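Local coordinates for protein cytosolic phospholipase A2 delta (Homo sapiens, PDB 5IZ5) that hydrolyses the sn-2 ester bond of glycerophospholipids in a calcium-dependent way, releasing a fatty acid, with a preference for linoleic acid at that position, at residues B[530-534]-B[649-654]; B[361-365]-B[656-660]; B[464-470]-B[482-488]; B[425-430]-B[600-605]. The protein carries 3 engineered substitutions. One frame throughout, in Å; residues are numbered along the deposited sequence.

Interaction 1: residues B[530-534]-B[649-654]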
loop_
_atom_site.group_PDB
_atom_site.type_symbol
_atom_site.label_atom_id
_atom_site.label_comp_id
_atom_site.label_asym_id
_atom_site.label_seq_id
_atom_site.Cartn_x
_atom_site.Cartn_y
_atom_site.Cartn_z
ATOM N N ILE B 530 -1.878 -3.979 -9.990
ATOM C CA ILE B 530 -2.003 -2.967 -8.924
ATOM C C ILE B 530 -1.171 -1.751 -9.275
ATOM O O ILE B 530 -1.643 -0.619 -9.201
ATOM C CB ILE B 530 -1.437 -3.456 -7.559
ATOM C CG1 ILE B 530 -2.045 -4.785 -7.101
ATOM C CG2 ILE B 530 -1.545 -2.378 -6.473
ATOM C CD1 ILE B 530 -3.534 -4.802 -6.931
ATOM N N TRP B 531 0.088 -1.993 -9.624
ATOM C CA TRP B 531 1.030 -0.915 -9.925
ATOM C C TRP B 531 0.575 -0.059 -11.104
ATOM O O TRP B 531 0.836 1.141 -11.135
ATOM C CB TRP B 531 2.426 -1.488 -10.201
ATOM C CG TRP B 531 3.013 -2.215 -9.019
ATOM C CD1 TRP B 531 2.807 -1.939 -7.696
ATOM C CD2 TRP B 531 3.922 -3.314 -9.059
ATOM N NE1 TRP B 531 3.520 -2.800 -6.911
ATOM C CE2 TRP B 531 4.216 -3.658 -7.722
ATOM C CE3 TRP B 531 4.510 -4.052 -10.097
ATOM C CZ2 TRP B 531 5.078 -4.701 -7.394
ATOM C CZ3 TRP B 531 5.358 -5.095 -9.768
ATOM C CH2 TRP B 531 5.637 -5.406 -8.429
ATOM N N SER B 532 -0.082 -0.688 -12.070
ATOM C CA SER B 532 -0.553 -0.011 -13.266
ATOM C C SER B 532 -2.084 0.013 -13.360
ATOM O O SER B 532 -2.626 0.020 -14.475
ATOM C CB SER B 532 0.054 -0.670 -14.512
ATOM O OG SER B 532 -0.378 -2.012 -14.670
ATOM N N ASN B 533 -2.779 0.019 -12.213
ATOM C CA ASN B 533 -4.260 -0.024 -12.235
ATOM C C ASN B 533 -4.984 1.257 -12.677
ATOM O O ASN B 533 -6.213 1.319 -12.658
ATOM C CB ASN B 533 -4.880 -0.618 -10.946
ATOM C CG ASN B 533 -4.779 0.283 -9.725
ATOM O OD1 ASN B 533 -4.447 1.463 -9.805
ATOM N ND2 ASN B 533 -5.085 -0.295 -8.560
ATOM N N ILE B 534 -4.231 2.264 -13.117
ATOM C CA ILE B 534 -4.829 3.353 -13.893
ATOM C C ILE B 534 -5.603 2.742 -15.072
ATOM O O ILE B 534 -6.636 3.259 -15.489
ATOM C CB ILE B 534 -3.777 4.380 -14.396
ATOM C CG1 ILE B 534 -4.460 5.634 -14.949
ATOM C CG2 ILE B 534 -2.871 3.770 -15.462
ATOM C CD1 ILE B 534 -4.991 6.556 -13.872
ATOM N N LEU B 649 -5.341 -0.276 -2.807
ATOM C CA LEU B 649 -4.082 0.108 -3.421
ATOM C C LEU B 649 -4.275 0.585 -4.854
ATOM O O LEU B 649 -4.926 -0.071 -5.675
ATOM C CB LEU B 649 -3.085 -1.054 -3.375
ATOM C CG LEU B 649 -2.635 -1.446 -1.962
ATOM C CD1 LEU B 649 -1.766 -2.686 -2.013
ATOM C CD2 LEU B 649 -1.875 -0.324 -1.281
ATOM N N VAL B 650 -3.683 1.735 -5.138
ATOM C CA VAL B 650 -3.909 2.455 -6.362
ATOM C C VAL B 650 -2.574 2.774 -7.053
ATOM O O VAL B 650 -1.544 2.884 -6.406
ATOM C CB VAL B 650 -4.779 3.689 -6.015
ATOM C CG1 VAL B 650 -4.255 4.971 -6.614
ATOM C CG2 VAL B 650 -6.216 3.424 -6.420
ATOM N N ASP B 651 -2.610 2.844 -8.380
ATOM C CA ASP B 651 -1.491 3.312 -9.213
ATOM C C ASP B 651 -1.105 4.736 -8.801
ATOM O O ASP B 651 -1.986 5.564 -8.628
ATOM C CB ASP B 651 -1.973 3.246 -10.672
ATOM C CG ASP B 651 -0.915 3.618 -11.685
ATOM O OD1 ASP B 651 -0.004 4.401 -11.355
ATOM O OD2 ASP B 651 -1.025 3.134 -12.836
ATOM N N ALA B 652 0.192 5.015 -8.620
ATOM C CA ALA B 652 0.661 6.384 -8.287
ATOM C C ALA B 652 0.207 7.436 -9.303
ATOM O O ALA B 652 0.016 8.604 -8.957
ATOM C CB ALA B 652 2.178 6.418 -8.165
ATOM N N ALA B 653 0.030 7.013 -10.551
ATOM C CA ALA B 653 -0.449 7.890 -11.616
ATOM C C ALA B 653 -1.828 8.528 -11.350
ATOM O O ALA B 653 -2.191 9.478 -12.030
ATOM C CB ALA B 653 -0.460 7.136 -12.941
ATOM N N TYR B 654 -2.597 8.012 -10.387
ATOM C CA TYR B 654 -3.846 8.677 -9.960
ATOM C C TYR B 654 -3.606 10.000 -9.228
ATOM O O TYR B 654 -4.506 10.840 -9.147
ATOM C CB TYR B 654 -4.675 7.788 -9.030
ATOM C CG TYR B 654 -5.451 6.687 -9.712
ATOM C CD1 TYR B 654 -4.851 5.481 -10.017
ATOM C CD2 TYR B 654 -6.795 6.848 -10.035
ATOM C CE1 TYR B 654 -5.560 4.464 -10.631
ATOM C CE2 TYR B 654 -7.514 5.834 -10.651
ATOM C CZ TYR B 654 -6.891 4.638 -10.945
ATOM O OH TYR B 654 -7.579 3.610 -11.565
HETATM O O HOH W 1 2.092 2.762 -9.362
#

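Interaction 2: residues B[361-365]-B[656-660]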
loop_
_atom_site.group_PDB
_atom_site.type_symbol
_atom_site.label_atom_id
_atom_site.label_comp_id
_atom_site.label_asym_id
_atom_site.label_seq_id
_atom_site.Cartn_x
_atom_site.Cartn_y
_atom_site.Cartn_z
ATOM N N PHE B 361 16.692 1.078 -8.081
ATOM C CA PHE B 361 15.931 1.192 -9.325
ATOM C C PHE B 361 14.444 1.233 -8.957
ATOM O O PHE B 361 13.850 0.203 -8.642
ATOM C CB PHE B 361 16.304 0.009 -10.235
ATOM C CG PHE B 361 15.636 -0.002 -11.593
ATOM C CD1 PHE B 361 14.830 1.042 -12.043
ATOM C CD2 PHE B 361 15.842 -1.084 -12.440
ATOM C CE1 PHE B 361 14.233 0.982 -13.293
ATOM C CE2 PHE B 361 15.255 -1.142 -13.690
ATOM C CZ PHE B 361 14.447 -0.106 -14.119
ATOM N N SER B 362 13.865 2.437 -8.961
ATOM C CA SER B 362 12.458 2.635 -8.600
ATOM C C SER B 362 11.592 2.935 -9.822
ATOM O O SER B 362 12.047 3.538 -10.807
ATOM C CB SER B 362 12.295 3.756 -7.569
ATOM O OG SER B 362 12.475 5.031 -8.157
ATOM N N GLY B 363 10.335 2.506 -9.742
ATOM C CA GLY B 363 9.381 2.715 -10.824
ATOM C C GLY B 363 7.934 2.621 -10.375
ATOM O O GLY B 363 7.625 2.089 -9.290
ATOM N N ILE B 364 7.059 3.161 -11.222
ATOM C CA ILE B 364 5.607 3.100 -11.041
ATOM C C ILE B 364 4.945 2.787 -12.373
ATOM O O ILE B 364 5.557 2.965 -13.438
ATOM C CB ILE B 364 5.030 4.435 -10.529
ATOM C CG1 ILE B 364 5.518 5.605 -11.402
ATOM C CG2 ILE B 364 5.423 4.659 -9.077
ATOM C CD1 ILE B 364 4.728 6.879 -11.215
ATOM N N SER B 365 3.704 2.310 -12.303
ATOM C CA SER B 365 2.857 2.103 -13.480
ATOM C C SER B 365 3.566 1.292 -14.593
ATOM O O SER B 365 4.148 0.257 -14.278
ATOM C CB SER B 365 2.303 3.434 -13.976
ATOM O OG SER B 365 0.993 3.223 -14.513
ATOM N N ILE B 656 0.323 11.437 -8.323
ATOM C CA ILE B 656 1.584 12.075 -8.743
ATOM C C ILE B 656 2.500 11.122 -9.493
ATOM O O ILE B 656 2.837 10.049 -8.981
ATOM C CB ILE B 656 2.408 12.604 -7.552
ATOM C CG1 ILE B 656 1.582 13.572 -6.699
ATOM C CG2 ILE B 656 3.664 13.294 -8.074
ATOM C CD1 ILE B 656 2.291 14.082 -5.458
ATOM N N ASN B 657 2.978 11.569 -10.654
ATOM C CA ASN B 657 3.676 10.704 -11.597
ATOM C C ASN B 657 5.170 10.568 -11.302
ATOM O O ASN B 657 6.009 10.840 -12.169
ATOM C CB ASN B 657 3.453 11.224 -13.022
ATOM C CG ASN B 657 3.902 10.244 -14.089
ATOM O OD1 ASN B 657 3.921 9.030 -13.880
ATOM N ND2 ASN B 657 4.261 10.771 -15.253
ATOM N N THR B 658 5.485 10.095 -10.094
ATOM C CA THR B 658 6.865 9.923 -9.652
ATOM C C THR B 658 7.051 8.656 -8.809
ATOM O O THR B 658 6.142 8.232 -8.084
ATOM C CB THR B 658 7.336 11.126 -8.814
ATOM O OG1 THR B 658 8.733 10.992 -8.528
ATOM C CG2 THR B 658 6.555 11.240 -7.486
ATOM N N SER B 659 8.234 8.058 -8.915
ATOM C CA SER B 659 8.617 6.933 -8.063
ATOM C C SER B 659 9.603 7.375 -6.977
ATOM O O SER B 659 10.232 6.545 -6.332
ATOM C CB SER B 659 9.193 5.790 -8.912
ATOM O OG SER B 659 10.384 6.164 -9.561
ATOM N N SER B 660 9.681 8.685 -6.743
ATOM C CA SER B 660 10.689 9.281 -5.865
ATOM C C SER B 660 10.609 8.963 -4.366
ATOM O O SER B 660 11.640 8.930 -3.696
ATOM C CB SER B 660 10.697 10.805 -6.047
ATOM O OG SER B 660 9.450 11.372 -5.693
#

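Interaction 3: residues B[464-470]-B[482-488]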
loop_
_atom_site.group_PDB
_atom_site.type_symbol
_atom_site.label_atom_id
_atom_site.label_comp_id
_atom_site.label_asym_id
_atom_site.label_seq_id
_atom_site.Cartn_x
_atom_site.Cartn_y
_atom_site.Cartn_z
ATOM N N PRO B 464 15.275 -3.382 -6.965
ATOM C CA PRO B 464 14.088 -2.806 -7.587
ATOM C C PRO B 464 13.033 -2.397 -6.560
ATOM O O PRO B 464 12.733 -3.156 -5.635
ATOM C CB PRO B 464 13.576 -3.942 -8.461
ATOM C CG PRO B 464 13.957 -5.170 -7.720
ATOM C CD PRO B 464 15.212 -4.852 -6.947
ATOM N N LEU B 465 12.482 -1.200 -6.730
ATOM C CA LEU B 465 11.483 -0.650 -5.819
ATOM C C LEU B 465 10.234 -0.242 -6.606
ATOM O O LEU B 465 10.290 0.634 -7.474
ATOM C CB LEU B 465 12.066 0.547 -5.071
ATOM C CG LEU B 465 13.249 0.195 -4.149
ATOM C CD1 LEU B 465 14.128 1.404 -3.866
ATOM C CD2 LEU B 465 12.760 -0.427 -2.849
ATOM N N TYR B 466 9.114 -0.893 -6.312
ATOM C CA TYR B 466 7.862 -0.644 -7.009
ATOM C C TYR B 466 6.921 0.073 -6.041
ATOM O O TYR B 466 6.808 -0.329 -4.873
ATOM C CB TYR B 466 7.218 -1.956 -7.459
ATOM C CG TYR B 466 8.117 -2.968 -8.168
ATOM C CD1 TYR B 466 8.035 -3.158 -9.545
ATOM C CD2 TYR B 466 9.002 -3.773 -7.453
ATOM C CE1 TYR B 466 8.821 -4.098 -10.200
ATOM C CE2 TYR B 466 9.800 -4.716 -8.101
ATOM C CZ TYR B 466 9.704 -4.878 -9.473
ATOM O OH TYR B 466 10.476 -5.816 -10.134
ATOM N N LEU B 467 6.239 1.121 -6.512
ATOM C CA LEU B 467 5.392 1.938 -5.619
ATOM C C LEU B 467 3.902 1.893 -5.947
ATOM O O LEU B 467 3.498 1.764 -7.110
ATOM C CB LEU B 467 5.840 3.404 -5.613
ATOM C CG LEU B 467 6.635 4.041 -4.464
ATOM C CD1 LEU B 467 7.135 3.079 -3.403
ATOM C CD2 LEU B 467 7.788 4.844 -5.038
ATOM N N SER B 468 3.101 1.999 -4.888
ATOM C CA SER B 468 1.668 2.203 -4.990
ATOM C C SER B 468 1.178 3.079 -3.844
ATOM O O SER B 468 1.873 3.264 -2.859
ATOM C CB SER B 468 0.960 0.860 -4.917
ATOM O OG SER B 468 1.072 0.342 -3.608
ATOM N N LEU B 469 -0.037 3.598 -3.971
ATOM C CA LEU B 469 -0.670 4.413 -2.929
ATOM C C LEU B 469 -1.815 3.657 -2.290
ATOM O O LEU B 469 -2.633 3.086 -3.006
ATOM C CB LEU B 469 -1.230 5.708 -3.539
ATOM C CG LEU B 469 -0.219 6.798 -3.951
ATOM C CD1 LEU B 469 -0.888 7.935 -4.714
ATOM C CD2 LEU B 469 0.518 7.339 -2.733
ATOM N N ASN B 470 -1.868 3.651 -0.958
ATOM C CA ASN B 470 -3.045 3.190 -0.235
ATOM C C ASN B 470 -4.000 4.350 -0.028
ATOM O O ASN B 470 -3.615 5.414 0.453
ATOM C CB ASN B 470 -2.707 2.594 1.129
ATOM C CG ASN B 470 -3.931 2.000 1.813
ATOM O OD1 ASN B 470 -4.630 1.178 1.232
ATOM N ND2 ASN B 470 -4.195 2.417 3.045
ATOM N N LYS B 482 -3.693 9.648 1.326
ATOM C CA LYS B 482 -2.884 8.755 0.501
ATOM C C LYS B 482 -1.570 8.424 1.185
ATOM O O LYS B 482 -0.875 9.310 1.659
ATOM C CB LYS B 482 -2.626 9.401 -0.870
ATOM C CG LYS B 482 -2.021 10.787 -0.801
ATOM C CD LYS B 482 -1.898 11.360 -2.199
ATOM C CE LYS B 482 -0.752 12.353 -2.321
ATOM N NZ LYS B 482 -0.127 12.273 -3.674
ATOM N N GLU B 483 -1.258 7.132 1.220
ATOM C CA GLU B 483 -0.093 6.579 1.907
ATOM C C GLU B 483 0.734 5.749 0.939
ATOM O O GLU B 483 0.204 4.882 0.240
ATOM C CB GLU B 483 -0.549 5.696 3.073
ATOM C CG GLU B 483 -1.447 6.434 4.052
ATOM C CD GLU B 483 -2.063 5.526 5.096
ATOM O OE1 GLU B 483 -2.025 5.900 6.281
ATOM O OE2 GLU B 483 -2.595 4.453 4.734
ATOM N N TRP B 484 2.036 6.010 0.907
ATOM C CA TRP B 484 2.922 5.292 -0.002
ATOM C C TRP B 484 3.188 3.888 0.528
ATOM O O TRP B 484 3.565 3.718 1.690
ATOM C CB TRP B 484 4.234 6.055 -0.213
ATOM C CG TRP B 484 4.030 7.361 -0.935
ATOM C CD1 TRP B 484 3.901 8.595 -0.373
ATOM C CD2 TRP B 484 3.901 7.548 -2.349
ATOM N NE1 TRP B 484 3.707 9.542 -1.353
ATOM C CE2 TRP B 484 3.704 8.926 -2.576
ATOM C CE3 TRP B 484 3.935 6.686 -3.445
ATOM C CZ2 TRP B 484 3.541 9.463 -3.863
ATOM C CZ3 TRP B 484 3.776 7.217 -4.726
ATOM C CH2 TRP B 484 3.584 8.594 -4.925
ATOM N N VAL B 485 2.951 2.899 -0.327
ATOM C CA VAL B 485 3.285 1.515 -0.051
ATOM C C VAL B 485 4.363 1.071 -1.042
ATOM O O VAL B 485 4.152 1.000 -2.254
ATOM C CB VAL B 485 2.061 0.584 -0.147
ATOM C CG1 VAL B 485 2.477 -0.856 0.108
ATOM C CG2 VAL B 485 0.989 1.006 0.850
ATOM N N GLU B 486 5.518 0.747 -0.491
ATOM C CA GLU B 486 6.682 0.355 -1.276
ATOM C C GLU B 486 6.791 -1.162 -1.370
ATOM O O GLU B 486 6.593 -1.852 -0.364
ATOM C CB GLU B 486 7.911 0.941 -0.590
ATOM C CG GLU B 486 9.242 0.377 -1.031
ATOM C CD GLU B 486 10.371 1.027 -0.261
ATOM O OE1 GLU B 486 10.725 2.176 -0.604
ATOM O OE2 GLU B 486 10.884 0.394 0.695
ATOM N N PHE B 487 7.114 -1.667 -2.566
ATOM C CA PHE B 487 7.356 -3.096 -2.790
ATOM C C PHE B 487 8.802 -3.333 -3.226
ATOM O O PHE B 487 9.304 -2.655 -4.131
ATOM C CB PHE B 487 6.460 -3.648 -3.908
ATOM C CG PHE B 487 4.990 -3.629 -3.593
ATOM C CD1 PHE B 487 4.288 -4.818 -3.452
ATOM C CD2 PHE B 487 4.301 -2.426 -3.452
ATOM C CE1 PHE B 487 2.927 -4.811 -3.173
ATOM C CE2 PHE B 487 2.937 -2.410 -3.173
ATOM C CZ PHE B 487 2.250 -3.601 -3.031
ATOM N N SER B 488 9.458 -4.310 -2.600
ATOM C CA SER B 488 10.755 -4.807 -3.072
ATOM C C SER B 488 10.803 -6.326 -2.908
ATOM O O SER B 488 9.932 -6.901 -2.252
ATOM C CB SER B 488 11.904 -4.164 -2.289
ATOM O OG SER B 488 12.218 -4.915 -1.130
#

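Interaction 4: residues B[425-430]-B[600-605]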
loop_
_atom_site.group_PDB
_atom_site.type_symbol
_atom_site.label_atom_id
_atom_site.label_comp_id
_atom_site.label_asym_id
_atom_site.label_seq_id
_atom_site.Cartn_x
_atom_site.Cartn_y
_atom_site.Cartn_z
ATOM N N PRO B 425 -11.413 -11.923 -3.584
ATOM C CA PRO B 425 -12.405 -11.060 -4.207
ATOM C C PRO B 425 -12.152 -10.981 -5.711
ATOM O O PRO B 425 -11.071 -11.335 -6.174
ATOM C CB PRO B 425 -12.149 -9.711 -3.547
ATOM C CG PRO B 425 -10.684 -9.716 -3.249
ATOM C CD PRO B 425 -10.318 -11.150 -2.962
ATOM N N THR B 426 -13.159 -10.561 -6.464
ATOM C CA THR B 426 -13.038 -10.358 -7.901
ATOM C C THR B 426 -13.201 -8.878 -8.232
ATOM O O THR B 426 -14.260 -8.300 -7.987
ATOM C CB THR B 426 -14.091 -11.201 -8.623
ATOM O OG1 THR B 426 -14.045 -12.530 -8.096
ATOM C CG2 THR B 426 -13.830 -11.240 -10.120
ATOM N N THR B 427 -12.143 -8.255 -8.756
ATOM C CA THR B 427 -12.197 -6.852 -9.104
ATOM C C THR B 427 -11.648 -6.625 -10.507
ATOM O O THR B 427 -11.159 -7.554 -11.162
ATOM C CB THR B 427 -11.384 -6.002 -8.115
ATOM O OG1 THR B 427 -9.989 -6.223 -8.336
ATOM C CG2 THR B 427 -11.719 -6.339 -6.671
ATOM N N PHE B 428 -11.736 -5.378 -10.963
ATOM C CA PHE B 428 -11.178 -4.981 -12.258
ATOM C C PHE B 428 -9.681 -5.294 -12.326
ATOM O O PHE B 428 -9.167 -5.665 -13.378
ATOM C CB PHE B 428 -11.383 -3.477 -12.494
ATOM C CG PHE B 428 -12.683 -3.123 -13.159
ATOM C CD1 PHE B 428 -13.866 -3.282 -12.461
ATOM C CD2 PHE B 428 -12.731 -2.585 -14.448
ATOM C CE1 PHE B 428 -15.083 -2.956 -13.030
ATOM C CE2 PHE B 428 -13.949 -2.250 -15.023
ATOM C CZ PHE B 428 -15.126 -2.435 -14.310
ATOM N N VAL B 429 -8.999 -5.137 -11.196
ATOM C CA VAL B 429 -7.573 -5.411 -11.098
ATOM C C VAL B 429 -7.262 -6.858 -11.427
ATOM O O VAL B 429 -6.262 -7.141 -12.076
ATOM C CB VAL B 429 -7.036 -5.068 -9.695
ATOM C CG1 VAL B 429 -5.667 -5.689 -9.457
ATOM C CG2 VAL B 429 -6.975 -3.560 -9.527
ATOM N N ASP B 430 -8.131 -7.769 -11.005
ATOM C CA ASP B 430 -7.922 -9.179 -11.280
ATOM C C ASP B 430 -8.027 -9.479 -12.761
ATOM O O ASP B 430 -7.214 -10.246 -13.285
ATOM C CB ASP B 430 -8.895 -10.044 -10.482
ATOM C CG ASP B 430 -8.712 -9.877 -8.995
ATOM O OD1 ASP B 430 -7.690 -10.350 -8.464
ATOM O OD2 ASP B 430 -9.574 -9.258 -8.353
ATOM N N ARG B 600 -18.465 -4.511 -9.993
ATOM C CA ARG B 600 -17.251 -4.710 -9.208
ATOM C C ARG B 600 -16.340 -3.501 -8.961
ATOM O O ARG B 600 -16.265 -2.577 -9.768
ATOM C CB ARG B 600 -16.477 -5.863 -9.855
ATOM C CG ARG B 600 -17.062 -7.192 -9.426
ATOM C CD ARG B 600 -16.978 -8.329 -10.417
ATOM N NE ARG B 600 -17.668 -9.475 -9.828
ATOM C CZ ARG B 600 -18.161 -10.510 -10.500
ATOM N NH1 ARG B 600 -18.054 -10.584 -11.817
ATOM N NH2 ARG B 600 -18.769 -11.486 -9.842
ATOM N N PRO B 601 -15.635 -3.512 -7.820
ATOM C CA PRO B 601 -14.713 -2.418 -7.519
ATOM C C PRO B 601 -13.550 -2.326 -8.497
ATOM O O PRO B 601 -13.190 -3.310 -9.139
ATOM C CB PRO B 601 -14.215 -2.734 -6.105
ATOM C CG PRO B 601 -14.609 -4.137 -5.821
ATOM C CD PRO B 601 -15.760 -4.472 -6.707
ATOM N N LEU B 602 -12.990 -1.131 -8.605
ATOM C CA LEU B 602 -11.890 -0.869 -9.508
ATOM C C LEU B 602 -10.590 -1.462 -8.983
ATOM O O LEU B 602 -9.770 -1.953 -9.760
ATOM C CB LEU B 602 -11.706 0.642 -9.681
ATOM C CG LEU B 602 -12.592 1.322 -10.725
ATOM C CD1 LEU B 602 -12.382 2.830 -10.668
ATOM C CD2 LEU B 602 -12.362 0.773 -12.128
ATOM N N HIS B 603 -10.423 -1.396 -7.664
ATOM C CA HIS B 603 -9.158 -1.662 -6.999
ATOM C C HIS B 603 -9.173 -2.956 -6.199
ATOM O O HIS B 603 -10.223 -3.402 -5.742
ATOM C CB HIS B 603 -8.835 -0.489 -6.085
ATOM C CG HIS B 603 -8.901 0.833 -6.779
ATOM N ND1 HIS B 603 -8.384 1.037 -8.040
ATOM C CD2 HIS B 603 -9.433 2.015 -6.394
ATOM C CE1 HIS B 603 -8.593 2.290 -8.402
ATOM N NE2 HIS B 603 -9.225 2.904 -7.419
ATOM N N GLN B 604 -7.996 -3.558 -6.041
ATOM C CA GLN B 604 -7.843 -4.769 -5.233
ATOM C C GLN B 604 -8.245 -4.480 -3.781
ATOM O O GLN B 604 -8.044 -3.374 -3.274
ATOM C CB GLN B 604 -6.395 -5.294 -5.324
ATOM C CG GLN B 604 -6.172 -6.691 -4.797
ATOM C CD GLN B 604 -6.757 -7.726 -5.721
ATOM O OE1 GLN B 604 -7.964 -7.969 -5.699
ATOM N NE2 GLN B 604 -5.913 -8.336 -6.551
ATOM N N ARG B 605 -8.860 -5.458 -3.129
ATOM C CA ARG B 605 -9.194 -5.325 -1.711
ATOM C C ARG B 605 -8.266 -6.168 -0.833
ATOM O O ARG B 605 -8.665 -7.148 -0.203
ATOM C CB ARG B 605 -10.673 -5.643 -1.482
ATOM C CG ARG B 605 -11.554 -4.512 -1.978
ATOM C CD ARG B 605 -13.028 -4.852 -1.935
ATOM N NE ARG B 605 -13.858 -3.691 -2.265
ATOM C CZ ARG B 605 -15.179 -3.639 -2.101
ATOM N NH1 ARG B 605 -15.842 -4.685 -1.616
ATOM N NH2 ARG B 605 -15.845 -2.536 -2.429
HETATM O O HOH W 2 -16.714 -8.737 -6.839
HETATM O O HOH W 3 -8.461 -10.614 -5.864
#

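Interaction 1: residues B[530-534]-B[649-654]
Asn533 presents both ends of its side-chain amide to the backbone of 649-654. OD1 accepts from Asp651 N at 2.7 Å, and ND2 donates to Leu649 O at 2.9 Å. Asparagine suits the place because one short side chain carries a donor and an acceptor side by side. Its own carbonyl is used too, since Tyr654 OH donates to Asn533 O at 2.9 Å. Asp651 is, by similarity, the proton acceptor of the Ser-Asp catalytic dyad of this patatin-like phospholipase, and its carboxylate is well supplied. OD2 is hydrogen-bonded to the nucleophile Ser365 and also receives a weak bond from Ile534 N (3.3 Å), while OD1 takes Ala653 N at 2.7 Å, closing an Asx turn. Trp531 O lies only 3.2 Å from Asp651 OD2, but both are acceptors and cannot bond. Water 1, 2.7 Å from Trp531 O, is placed to donate to it and accepts from Ala652 N at 3.0 Å. Ser532 OG bonds back to Glu528 O of the helix it follows. Apolar groups close the flanks: Ile534 CD1 makes a CH-pi contact 3.8 Å from the centroid of the Tyr654 ring, and Ile530 CG2 packs on Leu649 CB at 3.7 Å.

Interaction 2: residues B[361-365]-B[656-660]
At Ser362 a p rotamer (chi1 74°) brings the hydroxyl within reach of Ser659, which is p as well (64°). Ser362 OG has two acceptors within reach for its single proton: Ser659 OG at 2.8 Å and, more weakly, Ser659 O at 3.3 Å. Ser659 OG, which gives its own proton to Ala331 O, can also accept from Ser362; a serine hydroxyl suits the place because it can do both. Ile364 combines p at chi1 with t at chi2. This extends its CD1 to 3.5 Å from both Thr658 N and Asn657 OD1, while its CG2 rests 3.9 Å from Ser659 CB. Asn657 is the centre of an inverse gamma turn, and its t side chain directs OD1 to Gly333 N. Thr658 (t) and Ser660 (p) join hydroxyls, OG1 to OG, at 2.9 Å. Gly363 brings its N to 3.6 Å from Ser659 CB and opens the Gly-X-Ser sequence of the nucleophile elbow. There Ser365, the nucleophile, has a positive phi (51°, psi -132°) and a chi1 between wells, with OG hydrogen-bonded to Asp651 OD2. Strand 360-363 runs between the parallel strands 327-331 and 463-471. The facing loop 656-660 lies against helix 685-696, Ile656 touching Tyr693 while Thr658 and Ser660 touch Thr690.

Interaction 3: residues B[464-470]-B[482-488]
Leu469 and Trp484 form the apolar centre of this strand pair. Leu469 CD2 sits 3.4 Å from the centroid of the six-membered ring of Trp484, nearly on its normal, a close CH-pi contact in which a methyl of the branched leucine lies over the broad indole face. Leu467 CG joins them on the same sheet face, 3.9 Å from Trp484 CE3. On the other face Tyr466 CB meets Phe487 CB at 4.0 Å, and Ser468 OG, small enough to lie at the edge of the Phe487 ring, makes a weak bond to Val485 O (3.4 Å). Between the faces runs the backbone ladder: Tyr466 with Phe487, Ser468 with Val485 and Asn470 with Glu483 each exchange two hydrogen bonds. Asn470 N to Glu483 O measures 2.7 Å. Ser468 N to Val485 O measures 3.0 Å. Farther out, Asn470 ND2 donates to Glu483 OE2 at 3.1 Å; Glu483 is also held by Tyr497 and Lys496, and Asn470 OD1 by Cys648 N. At the other end, Glu486 is met by Ser662, Arg665 and Arg668. The two strand segments, inclined at 147°, form an antiparallel beta hairpin within the mixed central sheet of the catalytic domain.

Interaction 4: residues B[425-430]-B[600-605]
The extended residues before helix 428-441 run beside an irregular loop, with CA atoms 5.3 Å apart at Thr427 and Pro601 and 5.0 Å at Phe428 and Leu602. A single backbone bond joins them: Phe428 N, in the first turn of the helix, donates almost linearly to Pro601 O (3.1 Å, 177°). A capping box starts the helix. Thr427 N donates to Asp430 OD2 at 2.8 Å, and Thr427 OG1 takes a weak bond from Val429 N at 3.2 Å and donates to Asp430 OD2 at 3.1 Å. Apolar groups pack alongside: Leu602 CD2 lies over the face of Phe428, 4.2 Å from the ring centroid, and the methyl Thr427 CG2 is 3.7 Å from Pro601 CG. Gln604, long enough to reach the cap, gives NE2 to Asp430 OD1 at 3.3 Å, while water 3 lies 2.7 Å from both Asp430 OD1 and Gln604 OE1. Before the helix, water 2 joins Thr426 O (2.7 Å) to Arg600 NE (3.2 Å), and Arg600 makes a cation-pi contact with Phe596. No salt bridge crosses between the segments: a loop carbonyl satisfies Phe428 N-H, and neutral N-H and O-H donors serve the Asp430 carboxylate.

Interactions 1 and 2 meet at the catalytic dyad, where Asp651 OD2 lies 2.6 Å from Ser365 OG, a probable hydrogen bond. Interaction 3 belongs to the same sheet as both: Leu469 O is 2.7 Å from Val650 N of interaction 1, and Leu465 N is 2.7 Å from Phe361 O of interaction 2, so strand 463-471 connects the two dyad-bearing segments. The Trp531 ring stacks on Tyr466, with CZ3 3.3 Å from Tyr466 CD1. Interaction 4 lies farther out. It touches interaction 1, with His603 NE2 3.2 Å from Val650 CG2, but stays about 11 Å, nearest atoms, from interaction 2 and about 7 Å from interaction 3.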